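Local coordinates for protein putative Acetyltransferase (Pyrococcus horikoshii, PDB 3DDD) that binds coenzyme A and probably acts as an acyltransferase, passing an acyl group from an acyl-CoA to another molecule, at residues D32-I36 against P74-G78; E48-S52 against V208-K212; E55-V60 against A189-R193; T121-D125 against F139-T145; P215-P221 against I278-L283. One frame throughout, in Å; residues are numbered along the deposited sequence. Where two conformers were deposited one is given.

Contact 1. Residues D32-I36 against P74-G78; sequences DMVSI and PVGMG
Apolar packing of a helix across a strand: Ile36 of helix 30-41 lies on Pro74 and Met77 of strand 73-82, and Met33 on Met77, in the buried interior of the GNAT fold. The two short axes are 8.3 Å apart at their closest and run at 91° to each other, and it is mostly side chains that bridge the gap. Ile36 does most of it on the helix side. Its CD1 lies 3.9 Å from CB of Pro74 and reaches the backbone at Gly76, while its other branch, CG2, meets CG of Met77 at 3.9 Å. With an alanine at Ile36 both branches go, which is likely to open a gap between the Pro74 ring and the Met77 chain and free the selenomethionine to turn. Met77 has its CG between the backbone N and the carbonyl carbon (chi1 70°), which sends the selenium up to the helix, 3.4 Å from the carbonyl O of Met33; the selenium also touches CB of Met33 at 3.8 Å, and the two methyl ends, both CE, meet as the chains cross at about a right angle. This layer is the helix-on-sheet packing of the GNAT fold, and strand 73-82 carries a classic beta bulge here, Val75 and Gly76 both facing Ala68. Gly76 is close to Val94, which binds coenzyme A. At the outer end Asp32 lays its carboxylate against the proline, CG to CG of Pro74 3.7 Å. Towards strand 65-70, Met33 also packs on Cys65 and Leu67, and Pro74 on Phe69.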
# COMPACT_ATOMS: atom_id res chain seq x y z
N ASP A 32 -0.74 -18.92 -5.45
CA ASP A 32 -1.85 -19.00 -4.51
C ASP A 32 -2.24 -17.63 -3.96
O ASP A 32 -3.42 -17.33 -3.82
CB ASP A 32 -1.54 -19.98 -3.36
CG ASP A 32 -1.46 -21.42 -3.83
OD1 ASP A 32 -1.84 -21.68 -5.00
OD2 ASP A 32 -1.07 -22.28 -3.03
N MSE A 33 -1.26 -16.81 -3.62
CA MSE A 33 -1.57 -15.50 -3.08
C MSE A 33 -2.37 -14.73 -4.12
O MSE A 33 -3.39 -14.09 -3.81
CB MSE A 33 -0.29 -14.73 -2.72
CG MSE A 33 0.49 -15.37 -1.58
SE MSE A 33 2.34 -14.82 -1.44
CE MSE A 33 2.13 -12.91 -1.24
N VAL A 34 -1.89 -14.79 -5.37
CA VAL A 34 -2.53 -14.10 -6.47
C VAL A 34 -3.97 -14.56 -6.68
O VAL A 34 -4.87 -13.75 -6.92
CB VAL A 34 -1.75 -14.25 -7.79
CG1 VAL A 34 -2.58 -13.64 -8.95
CG2 VAL A 34 -0.37 -13.53 -7.69
N SER A 35 -4.19 -15.87 -6.58
CA SER A 35 -5.54 -16.45 -6.72
C SER A 35 -6.48 -16.00 -5.60
O SER A 35 -7.64 -15.64 -5.85
CB SER A 35 -5.45 -17.97 -6.72
OG SER A 35 -4.81 -18.41 -7.92
N ILE A 36 -5.99 -16.00 -4.37
CA ILE A 36 -6.76 -15.47 -3.25
C ILE A 36 -7.14 -14.03 -3.53
O ILE A 36 -8.32 -13.65 -3.36
CB ILE A 36 -6.01 -15.54 -1.91
CG1 ILE A 36 -5.87 -17.00 -1.46
CG2 ILE A 36 -6.78 -14.76 -0.86
CD1 ILE A 36 -4.64 -17.27 -0.70
N PRO A 74 -5.67 -23.00 -0.63
CA PRO A 74 -5.36 -21.70 -0.08
C PRO A 74 -6.63 -20.87 0.04
O PRO A 74 -7.37 -20.72 -0.92
CB PRO A 74 -4.40 -21.12 -1.11
CG PRO A 74 -4.87 -21.69 -2.37
CD PRO A 74 -5.27 -23.10 -2.04
N VAL A 75 -6.86 -20.31 1.21
CA VAL A 75 -8.13 -19.69 1.50
C VAL A 75 -8.01 -18.20 1.82
O VAL A 75 -8.89 -17.41 1.50
CB VAL A 75 -8.80 -20.49 2.66
CG1 VAL A 75 -9.82 -19.64 3.41
CG2 VAL A 75 -9.43 -21.75 2.08
N GLY A 76 -6.93 -17.81 2.47
CA GLY A 76 -6.81 -16.47 3.05
C GLY A 76 -5.36 -16.02 3.23
O GLY A 76 -4.46 -16.84 3.40
N MSE A 77 -5.15 -14.71 3.20
CA MSE A 77 -3.83 -14.13 3.31
C MSE A 77 -3.87 -12.76 3.91
O MSE A 77 -4.92 -12.08 3.91
CB MSE A 77 -3.21 -14.00 1.93
CG MSE A 77 -3.86 -12.96 1.06
SE MSE A 77 -2.93 -12.92 -0.67
CE MSE A 77 -1.39 -11.89 -0.15
N GLY A 78 -2.69 -12.31 4.34
CA GLY A 78 -2.49 -10.92 4.78
C GLY A 78 -1.02 -10.63 4.99
O GLY A 78 -0.22 -11.56 5.12

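Contact 2. Residues E48-S52 against V208-K212; sequences ESVKS and VYRGK. With EDO (1,2-ethanediol), chain D.
The guanidinium of Arg210 lies edge-on to the carboxylate of Glu48 on helix 47-60, the two groups nearly coplanar, 8° apart. NH2 of Arg210 donates to OE2 of Glu48 at 3.1 Å, in the guanidinium plane and on the syn lone pair, and weaker, longer bonds run from NH1 and NH2 of Arg210 to OE1. CG of Arg210 stands beside the backbone N (chi1 -53°), 3.5 Å above the centre of the Tyr209 ring, and the bend at chi2 then directs CD onward toward Glu48. The arginine sits in the type II' beta turn from Tyr209 to Lys212, the hairpin tip joining strands 204-209 and 212-218, and the salt bridge ties that tip to a helix of the first GNAT range at the protein surface. On the helix, OG of Ser52 donates to OE2 of Glu48 at 2.7 Å from above the carboxylate plane. Without the hydroxyl, as with an alanine at Ser52, OE2 of Glu48 is likely to lose its second donor and the carboxylate to turn more freely. A water connects O of Ser49, 2.8 Å away, with OH of Tyr209 and lies over one guanidinium face. The backbone N of Arg210 donates to O1 of an ethanediol, probably from the crystallisation liquor.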
# COMPACT_ATOMS: atom_id res chain seq x y z
N GLU A 48 -0.70 -11.20 -14.23
CA GLU A 48 0.69 -10.79 -14.13
C GLU A 48 0.84 -9.50 -13.35
O GLU A 48 1.82 -9.26 -12.66
CB GLU A 48 1.23 -10.61 -15.57
CG GLU A 48 2.72 -10.30 -15.68
CD GLU A 48 3.07 -8.86 -15.34
OE1 GLU A 48 2.20 -7.97 -15.51
OE2 GLU A 48 4.22 -8.63 -14.90
N SER A 49 -0.15 -8.65 -13.46
CA SER A 49 -0.18 -7.41 -12.72
C SER A 49 -0.03 -7.68 -11.22
O SER A 49 0.80 -7.06 -10.53
CB SER A 49 -1.50 -6.71 -13.03
OG SER A 49 -1.37 -5.34 -12.80
N VAL A 50 -0.87 -8.58 -10.70
CA VAL A 50 -0.90 -8.92 -9.27
C VAL A 50 0.36 -9.71 -8.89
O VAL A 50 0.95 -9.46 -7.86
CB VAL A 50 -2.17 -9.76 -8.90
CG1 VAL A 50 -2.38 -9.82 -7.37
CG2 VAL A 50 -3.42 -9.17 -9.58
N LYS A 51 0.78 -10.64 -9.75
CA LYS A 51 1.97 -11.46 -9.49
C LYS A 51 3.22 -10.59 -9.26
O LYS A 51 3.97 -10.79 -8.32
CB LYS A 51 2.21 -12.43 -10.65
CG LYS A 51 3.49 -13.24 -10.46
CD LYS A 51 3.44 -14.61 -11.08
CE LYS A 51 4.36 -14.72 -12.27
NZ LYS A 51 5.75 -14.97 -11.83
N SER A 52 3.43 -9.62 -10.14
CA SER A 52 4.57 -8.74 -10.02
C SER A 52 4.48 -7.86 -8.78
O SER A 52 5.49 -7.60 -8.12
CB SER A 52 4.71 -7.89 -11.28
OG SER A 52 4.98 -8.77 -12.36
N VAL A 208 6.60 6.48 -10.52
CA VAL A 208 5.62 6.02 -11.49
C VAL A 208 5.92 4.56 -11.78
O VAL A 208 7.01 4.23 -12.22
CB VAL A 208 5.67 6.86 -12.80
CG1 VAL A 208 4.65 6.36 -13.81
CG2 VAL A 208 5.40 8.29 -12.49
N TYR A 209 4.94 3.70 -11.51
CA TYR A 209 5.05 2.29 -11.74
C TYR A 209 3.78 1.84 -12.41
O TYR A 209 2.71 2.01 -11.83
CB TYR A 209 5.22 1.54 -10.40
CG TYR A 209 5.29 0.04 -10.60
CD1 TYR A 209 6.33 -0.55 -11.33
CD2 TYR A 209 4.31 -0.79 -10.08
CE1 TYR A 209 6.40 -1.92 -11.51
CE2 TYR A 209 4.36 -2.16 -10.28
CZ TYR A 209 5.41 -2.72 -10.96
OH TYR A 209 5.40 -4.08 -11.16
N ARG A 210 3.89 1.27 -13.61
CA ARG A 210 2.73 0.93 -14.41
C ARG A 210 1.83 2.18 -14.61
O ARG A 210 2.30 3.24 -15.05
CB ARG A 210 1.98 -0.20 -13.76
CG ARG A 210 2.87 -1.44 -13.44
CD ARG A 210 3.49 -2.04 -14.67
NE ARG A 210 4.17 -3.31 -14.43
CZ ARG A 210 3.65 -4.53 -14.61
NH1 ARG A 210 2.40 -4.70 -15.03
NH2 ARG A 210 4.40 -5.60 -14.37
N GLY A 211 0.56 2.10 -14.29
CA GLY A 211 -0.28 3.28 -14.55
C GLY A 211 -0.52 4.06 -13.29
O GLY A 211 -1.57 4.69 -13.13
N LYS A 212 0.43 4.01 -12.37
CA LYS A 212 0.18 4.53 -11.03
C LYS A 212 1.31 5.44 -10.62
O LYS A 212 2.46 5.16 -10.91
CB LYS A 212 0.02 3.40 -10.03
CG LYS A 212 -1.05 2.35 -10.38
CD LYS A 212 -0.95 1.12 -9.44
C1 EDO D . 6.89 1.93 -15.14
O1 EDO D . 6.66 0.62 -14.65
C2 EDO D . 6.05 2.04 -16.41
O2 EDO D . 6.28 3.33 -16.98
O HOH W 1 2.45 -4.83 -11.14

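Contact 3. Residues E55-V60 against A189-R193; sequences EISLEV and AYMRR
Arg193, Ile56 and Glu59 make most of this contact between helix 47-60 and the last turn of helix 184-192 with the residue that follows it. A bend at chi2 of Arg193 (-104°) lays its chain along Ile56, the two sliding past each other in opposite directions, so that NE of Arg193 comes 3.5 Å from CG1 of Ile56 and one face of the guanidinium lies over the backbone N of Ile56. Its two ends then split between acids one helical turn apart: NH1 meets OE1 of Glu55 at 3.0 Å, and NH2 meets OE2 of Glu59 at 2.8 Å. Both are salt bridges whose hydrogen bonds are bent and weak, at 126° and 117°. Glu59 has a straighter partner in Arg192, whose NH2 donates to OE1 of Glu59 at 2.9 Å, within the guanidinium plane but from above the carboxylate plane. Two waters fill in the network, one joining Glu59 to NE of Arg192, the other joining Glu59, the O of Ala189 and NE of Arg193.

Beneath the charges, Ile56 turns to Tyr190. Its CG2 sits over one ring face, 3.9 Å from the centroid in a CH-pi contact, while CD1 of Ile56 reaches CE1 of Tyr190 at 3.6 Å. Ala189 lies beside them, its CB against CG2 of Val60. The arrangement is an apolar helix-helix seam bordered by a four-residue salt-bridge network, joining the two GNAT ranges of the chain.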
# COMPACT_ATOMS: atom_id res chain seq x y z
N GLU A 55 5.47 -10.21 -5.80
CA GLU A 55 6.90 -10.42 -5.78
C GLU A 55 7.63 -9.23 -5.09
O GLU A 55 8.59 -9.42 -4.33
CB GLU A 55 7.42 -10.65 -7.20
CG GLU A 55 6.91 -11.95 -7.79
CD GLU A 55 7.28 -12.21 -9.26
OE1 GLU A 55 7.82 -11.35 -9.97
OE2 GLU A 55 7.00 -13.34 -9.71
N ILE A 56 7.17 -8.02 -5.35
CA ILE A 56 7.74 -6.82 -4.74
C ILE A 56 7.46 -6.83 -3.23
O ILE A 56 8.35 -6.58 -2.44
CB ILE A 56 7.18 -5.54 -5.40
CG1 ILE A 56 7.73 -5.42 -6.83
CG2 ILE A 56 7.49 -4.31 -4.58
CD1 ILE A 56 7.00 -4.37 -7.68
N SER A 57 6.23 -7.15 -2.85
CA SER A 57 5.84 -7.20 -1.44
C SER A 57 6.71 -8.15 -0.63
O SER A 57 7.20 -7.77 0.42
CB SER A 57 4.36 -7.59 -1.33
OG SER A 57 3.55 -6.61 -1.97
N LEU A 58 6.93 -9.36 -1.13
CA LEU A 58 7.81 -10.30 -0.46
C LEU A 58 9.29 -9.88 -0.44
O LEU A 58 10.02 -10.31 0.43
CB LEU A 58 7.66 -11.73 -1.03
CG LEU A 58 6.34 -12.45 -0.79
CD1 LEU A 58 6.35 -13.87 -1.39
CD2 LEU A 58 5.98 -12.48 0.69
N GLU A 59 9.75 -9.09 -1.41
CA GLU A 59 11.07 -8.47 -1.30
C GLU A 59 11.11 -7.42 -0.17
O GLU A 59 12.09 -7.30 0.55
CB GLU A 59 11.48 -7.79 -2.60
CG GLU A 59 12.28 -8.66 -3.52
CD GLU A 59 12.74 -7.96 -4.78
OE1 GLU A 59 12.89 -6.70 -4.77
OE2 GLU A 59 12.96 -8.68 -5.78
N VAL A 60 10.05 -6.62 -0.06
CA VAL A 60 9.95 -5.61 0.98
C VAL A 60 9.89 -6.29 2.37
O VAL A 60 10.56 -5.86 3.31
CB VAL A 60 8.76 -4.67 0.69
CG1 VAL A 60 8.49 -3.70 1.83
CG2 VAL A 60 9.03 -3.89 -0.64
N ALA A 189 12.72 -1.26 -4.36
CA ALA A 189 12.19 -2.53 -4.87
C ALA A 189 11.36 -2.31 -6.13
O ALA A 189 11.50 -3.04 -7.10
CB ALA A 189 11.35 -3.27 -3.77
N TYR A 190 10.53 -1.27 -6.11
CA TYR A 190 9.78 -0.85 -7.29
C TYR A 190 10.66 -0.38 -8.45
O TYR A 190 10.38 -0.67 -9.62
CB TYR A 190 8.78 0.25 -6.92
CG TYR A 190 7.51 -0.30 -6.36
CD1 TYR A 190 6.50 -0.75 -7.20
CD2 TYR A 190 7.31 -0.39 -4.99
CE1 TYR A 190 5.33 -1.28 -6.70
CE2 TYR A 190 6.15 -0.91 -4.46
CZ TYR A 190 5.15 -1.36 -5.32
OH TYR A 190 4.00 -1.87 -4.79
N MSE A 191 11.70 0.36 -8.13
CA MSE A 191 12.64 0.81 -9.12
C MSE A 191 13.43 -0.35 -9.72
O MSE A 191 13.77 -0.31 -10.91
CB MSE A 191 13.56 1.89 -8.57
CG MSE A 191 12.87 3.20 -8.33
SE MSE A 191 13.90 4.47 -7.24
CE MSE A 191 15.33 4.80 -8.56
N ARG A 192 13.68 -1.42 -8.96
CA ARG A 192 14.26 -2.63 -9.61
C ARG A 192 13.35 -3.21 -10.70
O ARG A 192 13.85 -3.86 -11.64
CB ARG A 192 14.65 -3.70 -8.60
CG ARG A 192 15.87 -3.28 -7.73
CD ARG A 192 16.45 -4.45 -6.95
NE ARG A 192 15.57 -4.86 -5.86
CZ ARG A 192 15.55 -4.24 -4.68
NH1 ARG A 192 16.35 -3.21 -4.47
NH2 ARG A 192 14.71 -4.63 -3.73
N ARG A 193 12.03 -2.96 -10.61
CA ARG A 193 11.09 -3.48 -11.59
C ARG A 193 10.65 -2.49 -12.64
O ARG A 193 9.69 -2.75 -13.34
CB ARG A 193 9.84 -4.00 -10.91
CG ARG A 193 10.10 -4.80 -9.73
CD ARG A 193 9.93 -6.25 -9.96
NE ARG A 193 10.30 -6.93 -8.73
CZ ARG A 193 10.18 -8.23 -8.52
NH1 ARG A 193 9.63 -9.02 -9.45
NH2 ARG A 193 10.59 -8.72 -7.36
O HOH W 2 14.82 -7.33 -7.32
O HOH W 3 12.00 -5.77 -7.08

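Contact 4. Residues T121-D125 against F139-T145; sequences TIRLD and FVDEYRT
Strands 121-125 and 140-145 run in roughly the same direction, 33° apart, but their axes stay 9.0 Å from each other at the closest. They are not paired: strand 258-267 comes between them as the antiparallel neighbour of both, so the contact is made by side chains reaching across. Phe139, just before the second strand, fills one end. Its CZ meets CG2 of Ile122 at 3.8 Å, the methyl lying in the ring plane at the edge, and CD2 of Leu124 sits over one face, 4.1 Å from the centroid in a CH-pi contact. Leu112 of helix 103-118 packs on both Phe139 and Ile122.

Across the middle Arg123 holds Glu142 side-on. NE and NH2 of Arg123 both donate to the single oxygen OE1 of Glu142, at 3.0 and 2.8 Å, and a bend at chi3 (82°) brings that edge round. The carboxylate is turned 65° from the guanidinium plane, and its other oxygen goes to Arg267. Glu274 takes a second salt bridge from NH2 of Arg123 and also bonds OH of Tyr143. In this GNAT core, strand 121-126 runs parallel to strand 86-94, and Asp125, near its end, touches coenzyme A. Held at both oxygens, the Asp125 carboxylate is probably restrained in its turn beside the cofactor: OD2 forms a salt bridge with Arg265, while OG1 of Thr145 donates to OD1 of Asp125 at 2.8 Å, arriving from above the carboxylate plane.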
# COMPACT_ATOMS: atom_id res chain seq x y z
N THR A 121 3.28 1.37 16.80
CA THR A 121 2.17 1.86 16.00
C THR A 121 1.98 0.96 14.81
O THR A 121 2.93 0.61 14.13
CB THR A 121 2.40 3.30 15.59
OG1 THR A 121 2.37 4.08 16.79
CG2 THR A 121 1.29 3.79 14.61
N ILE A 122 0.73 0.56 14.58
CA ILE A 122 0.38 -0.19 13.38
C ILE A 122 -0.72 0.57 12.67
O ILE A 122 -1.68 1.01 13.29
CB ILE A 122 -0.03 -1.66 13.71
CG1 ILE A 122 1.19 -2.45 14.20
CG2 ILE A 122 -0.60 -2.35 12.49
CD1 ILE A 122 0.85 -3.74 14.92
N ARG A 123 -0.57 0.73 11.37
CA ARG A 123 -1.55 1.44 10.57
C ARG A 123 -1.96 0.64 9.33
O ARG A 123 -1.33 -0.33 8.95
CB ARG A 123 -1.00 2.81 10.17
CG ARG A 123 -0.73 3.69 11.36
CD ARG A 123 0.16 4.82 11.04
NE ARG A 123 -0.53 5.96 10.44
CZ ARG A 123 0.06 6.84 9.63
NH1 ARG A 123 1.34 6.70 9.26
NH2 ARG A 123 -0.66 7.84 9.14
N LEU A 124 -3.05 1.09 8.73
CA LEU A 124 -3.61 0.44 7.56
C LEU A 124 -4.63 1.34 6.88
O LEU A 124 -5.09 2.31 7.46
CB LEU A 124 -4.29 -0.89 7.95
CG LEU A 124 -5.38 -0.84 9.02
CD1 LEU A 124 -6.74 -0.37 8.45
CD2 LEU A 124 -5.50 -2.17 9.67
N ASP A 125 -4.97 0.98 5.65
CA ASP A 125 -6.01 1.63 4.86
C ASP A 125 -7.16 0.67 4.63
O ASP A 125 -7.04 -0.28 3.85
CB ASP A 125 -5.42 2.12 3.56
CG ASP A 125 -4.50 3.28 3.78
OD1 ASP A 125 -5.03 4.35 4.16
OD2 ASP A 125 -3.27 3.14 3.58
N PHE A 139 -8.51 -0.26 16.39
CA PHE A 139 -8.07 0.70 15.41
C PHE A 139 -9.01 1.91 15.34
O PHE A 139 -10.25 1.74 15.30
CB PHE A 139 -7.91 0.05 14.03
CG PHE A 139 -6.62 -0.72 13.87
CD1 PHE A 139 -6.45 -1.97 14.49
CD2 PHE A 139 -5.58 -0.21 13.10
CE1 PHE A 139 -5.29 -2.67 14.36
CE2 PHE A 139 -4.39 -0.93 12.95
CZ PHE A 139 -4.24 -2.16 13.59
N VAL A 140 -8.42 3.11 15.35
CA VAL A 140 -9.14 4.38 15.33
C VAL A 140 -8.96 5.06 13.96
O VAL A 140 -7.93 4.92 13.34
CB VAL A 140 -8.63 5.35 16.44
CG1 VAL A 140 -8.86 4.77 17.86
CG2 VAL A 140 -7.16 5.70 16.23
N ASP A 141 -9.96 5.81 13.52
CA ASP A 141 -9.90 6.54 12.25
C ASP A 141 -8.83 7.63 12.25
O ASP A 141 -8.67 8.36 13.23
CB ASP A 141 -11.24 7.21 11.91
CG ASP A 141 -12.37 6.22 11.68
OD1 ASP A 141 -12.13 5.01 11.68
OD2 ASP A 141 -13.50 6.68 11.50
N GLU A 142 -8.11 7.73 11.14
CA GLU A 142 -7.25 8.87 10.90
C GLU A 142 -7.92 9.81 9.89
O GLU A 142 -8.55 10.77 10.29
CB GLU A 142 -5.85 8.42 10.45
CG GLU A 142 -5.10 7.75 11.61
CD GLU A 142 -3.61 7.64 11.38
OE1 GLU A 142 -3.18 7.41 10.23
OE2 GLU A 142 -2.86 7.78 12.36
N TYR A 143 -7.82 9.50 8.61
CA TYR A 143 -8.44 10.28 7.54
C TYR A 143 -8.58 9.35 6.34
O TYR A 143 -7.93 8.31 6.30
CB TYR A 143 -7.57 11.52 7.18
CG TYR A 143 -6.09 11.19 7.04
CD1 TYR A 143 -5.63 10.55 5.92
CD2 TYR A 143 -5.17 11.47 8.06
CE1 TYR A 143 -4.29 10.21 5.78
CE2 TYR A 143 -3.81 11.13 7.92
CZ TYR A 143 -3.39 10.49 6.77
OH TYR A 143 -2.07 10.12 6.56
N ARG A 144 -9.39 9.75 5.36
CA ARG A 144 -9.61 8.95 4.14
C ARG A 144 -8.48 9.07 3.14
O ARG A 144 -7.80 10.10 3.06
CB ARG A 144 -10.93 9.33 3.45
CG ARG A 144 -12.16 8.75 4.12
CD ARG A 144 -13.43 9.45 3.69
NE ARG A 144 -13.97 8.95 2.42
CZ ARG A 144 -14.13 9.66 1.29
NH1 ARG A 144 -13.80 10.95 1.20
NH2 ARG A 144 -14.64 9.06 0.23
N THR A 145 -8.27 8.01 2.39
CA THR A 145 -7.25 7.97 1.37
C THR A 145 -8.02 7.56 0.12
O THR A 145 -8.50 6.44 0.04
CB THR A 145 -6.12 6.93 1.71
OG1 THR A 145 -6.66 5.81 2.43
CG2 THR A 145 -5.01 7.55 2.55

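Contact 5. Residues P215-P221 against I278-L283; sequences PLVADSP and IYYGIL
The Tyr280 ring has the carbonyl O of Ala218 and a water in its plane at the edge, and its hydroxyl lies against the ring of Pro221, 3.5 Å from CG. The Tyr279 ring, on the preceding residue, turns its edge to CB of Pro215, with CG2 of Val217 close to CD1; its OH bonds to Gly288 and Arg183. These tyrosines belong to the short strand 279-281, antiparallel to strand 212-218 in the second GNAT range, and the register shifts by one at a classic beta bulge in which Tyr280 and Gly281 both face Leu216. The O of Leu216 therefore takes two donors: N of Tyr280 at 2.7 Å, almost in line with the carbonyl, and N of Gly281 at 3.1 Å, in the carbonyl plane on a lone pair. Leu216 N returns a bond to O of Gly281, and past the bulge N of Ala218 donates to O of Ile278 at 2.9 Å. At Gly281 a CB would come tight against that of Leu216. The bulge leaves CB of Tyr280 against CD2 of Leu216, and chi1 of -75° carries the ring along to Ala218, between helices 221-233 and 246-252. On the face that carries Val217 and Tyr279, CG1 of Val217 meets CD1 of Ile278. Next to the tyrosine hydroxyl, the water lies 2.7 Å from OH of Tyr280 and donates to O of Ala218, also at 2.7 Å.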
# COMPACT_ATOMS: atom_id res chain seq x y z
N PRO A 215 4.77 7.11 -4.25
CA PRO A 215 4.28 8.35 -3.71
C PRO A 215 4.43 9.57 -4.64
O PRO A 215 5.15 9.53 -5.68
CB PRO A 215 5.12 8.53 -2.43
CG PRO A 215 6.27 7.69 -2.59
CD PRO A 215 5.98 6.63 -3.57
N LEU A 216 3.73 10.63 -4.25
CA LEU A 216 3.96 11.97 -4.77
C LEU A 216 4.09 12.90 -3.57
O LEU A 216 3.14 13.06 -2.78
CB LEU A 216 2.80 12.40 -5.69
CG LEU A 216 2.91 13.81 -6.29
CD1 LEU A 216 4.16 13.91 -7.18
CD2 LEU A 216 1.64 14.19 -7.02
N VAL A 217 5.30 13.46 -3.42
CA VAL A 217 5.67 14.37 -2.34
C VAL A 217 6.25 15.66 -2.94
O VAL A 217 7.10 15.59 -3.84
CB VAL A 217 6.68 13.72 -1.36
CG1 VAL A 217 7.04 14.68 -0.19
CG2 VAL A 217 6.10 12.42 -0.82
N ALA A 218 5.76 16.82 -2.50
CA ALA A 218 6.21 18.13 -3.01
C ALA A 218 6.10 19.22 -1.97
O ALA A 218 5.09 19.30 -1.27
CB ALA A 218 5.42 18.54 -4.25
N ASP A 219 7.11 20.09 -1.92
CA ASP A 219 7.11 21.27 -1.03
C ASP A 219 6.08 22.33 -1.42
O ASP A 219 5.77 23.19 -0.60
CB ASP A 219 8.49 21.96 -1.01
CG ASP A 219 9.46 21.35 0.01
OD1 ASP A 219 9.03 20.73 1.02
OD2 ASP A 219 10.70 21.54 -0.19
N SER A 220 5.61 22.32 -2.68
CA SER A 220 4.52 23.22 -3.09
C SER A 220 3.57 22.60 -4.10
O SER A 220 3.93 21.66 -4.80
CB SER A 220 5.06 24.53 -3.68
OG SER A 220 5.79 24.31 -4.86
N PRO A 221 2.34 23.11 -4.17
CA PRO A 221 1.43 22.63 -5.20
C PRO A 221 1.95 22.80 -6.61
O PRO A 221 1.66 21.96 -7.45
CB PRO A 221 0.19 23.49 -4.98
CG PRO A 221 0.24 23.85 -3.51
CD PRO A 221 1.70 24.09 -3.27
N ILE A 278 2.53 18.08 2.49
CA ILE A 278 3.42 17.85 1.33
C ILE A 278 3.24 16.50 0.65
O ILE A 278 3.96 16.17 -0.31
CB ILE A 278 4.93 18.10 1.66
CG1 ILE A 278 5.51 17.10 2.67
CG2 ILE A 278 5.14 19.56 2.11
CD1 ILE A 278 7.05 17.11 2.69
N TYR A 279 2.31 15.70 1.18
CA TYR A 279 2.14 14.31 0.83
C TYR A 279 0.89 14.23 -0.01
O TYR A 279 -0.22 14.33 0.53
CB TYR A 279 1.99 13.46 2.09
CG TYR A 279 2.06 11.95 1.92
CD1 TYR A 279 2.63 11.36 0.79
CD2 TYR A 279 1.66 11.12 2.93
CE1 TYR A 279 2.74 9.97 0.69
CE2 TYR A 279 1.76 9.73 2.84
CZ TYR A 279 2.31 9.17 1.72
OH TYR A 279 2.39 7.79 1.64
N TYR A 280 1.08 14.08 -1.33
CA TYR A 280 0.00 14.22 -2.32
C TYR A 280 -0.55 12.89 -2.77
O TYR A 280 -1.71 12.81 -3.09
CB TYR A 280 0.47 14.99 -3.56
CG TYR A 280 0.61 16.46 -3.32
CD1 TYR A 280 1.71 16.97 -2.66
CD2 TYR A 280 -0.38 17.34 -3.71
CE1 TYR A 280 1.84 18.33 -2.40
CE2 TYR A 280 -0.27 18.71 -3.45
CZ TYR A 280 0.85 19.19 -2.80
OH TYR A 280 0.98 20.54 -2.55
N GLY A 281 0.29 11.86 -2.81
CA GLY A 281 -0.09 10.56 -3.30
C GLY A 281 0.61 9.51 -2.46
O GLY A 281 1.85 9.49 -2.38
N ILE A 282 -0.17 8.64 -1.83
CA ILE A 282 0.42 7.60 -1.02
C ILE A 282 1.07 6.58 -1.95
O ILE A 282 0.74 6.48 -3.14
CB ILE A 282 -0.60 6.96 -0.01
CG1 ILE A 282 -1.60 6.03 -0.68
CG2 ILE A 282 -1.35 8.03 0.80
CD1 ILE A 282 -2.37 5.20 0.35
N LEU A 283 1.99 5.79 -1.41
CA LEU A 283 2.65 4.75 -2.18
C LEU A 283 1.64 3.69 -2.65
O LEU A 283 1.51 3.45 -3.83
CB LEU A 283 3.81 4.13 -1.38
CG LEU A 283 4.81 3.31 -2.24
CD1 LEU A 283 6.23 3.31 -1.64
CD2 LEU A 283 4.32 1.89 -2.40
O HOH W 4 3.11 21.18 -1.02

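In the fold
Coenzyme A lies nearest contacts 1 and 4: Asp125 of contact 4 touches it, and in contact 1 the side chain of Ile36 is about 7 Å from the cofactor. The centres of these two contacts are about 24 Å apart, with no touch between them. Contacts 2 and 3 share helix 47-60, their centres about 11 Å apart, and meet where the Tyr209 ring packs edge-to-face on Tyr190; both join the first GNAT range to the second. Contact 1 reaches the same helix through Val34 on Val50 and Lys51, and Met33 on Leu58. Contact 5 touches contact 3 through Leu283 on Tyr190, and contact 4 through Ile282 on Asp125 and Thr145.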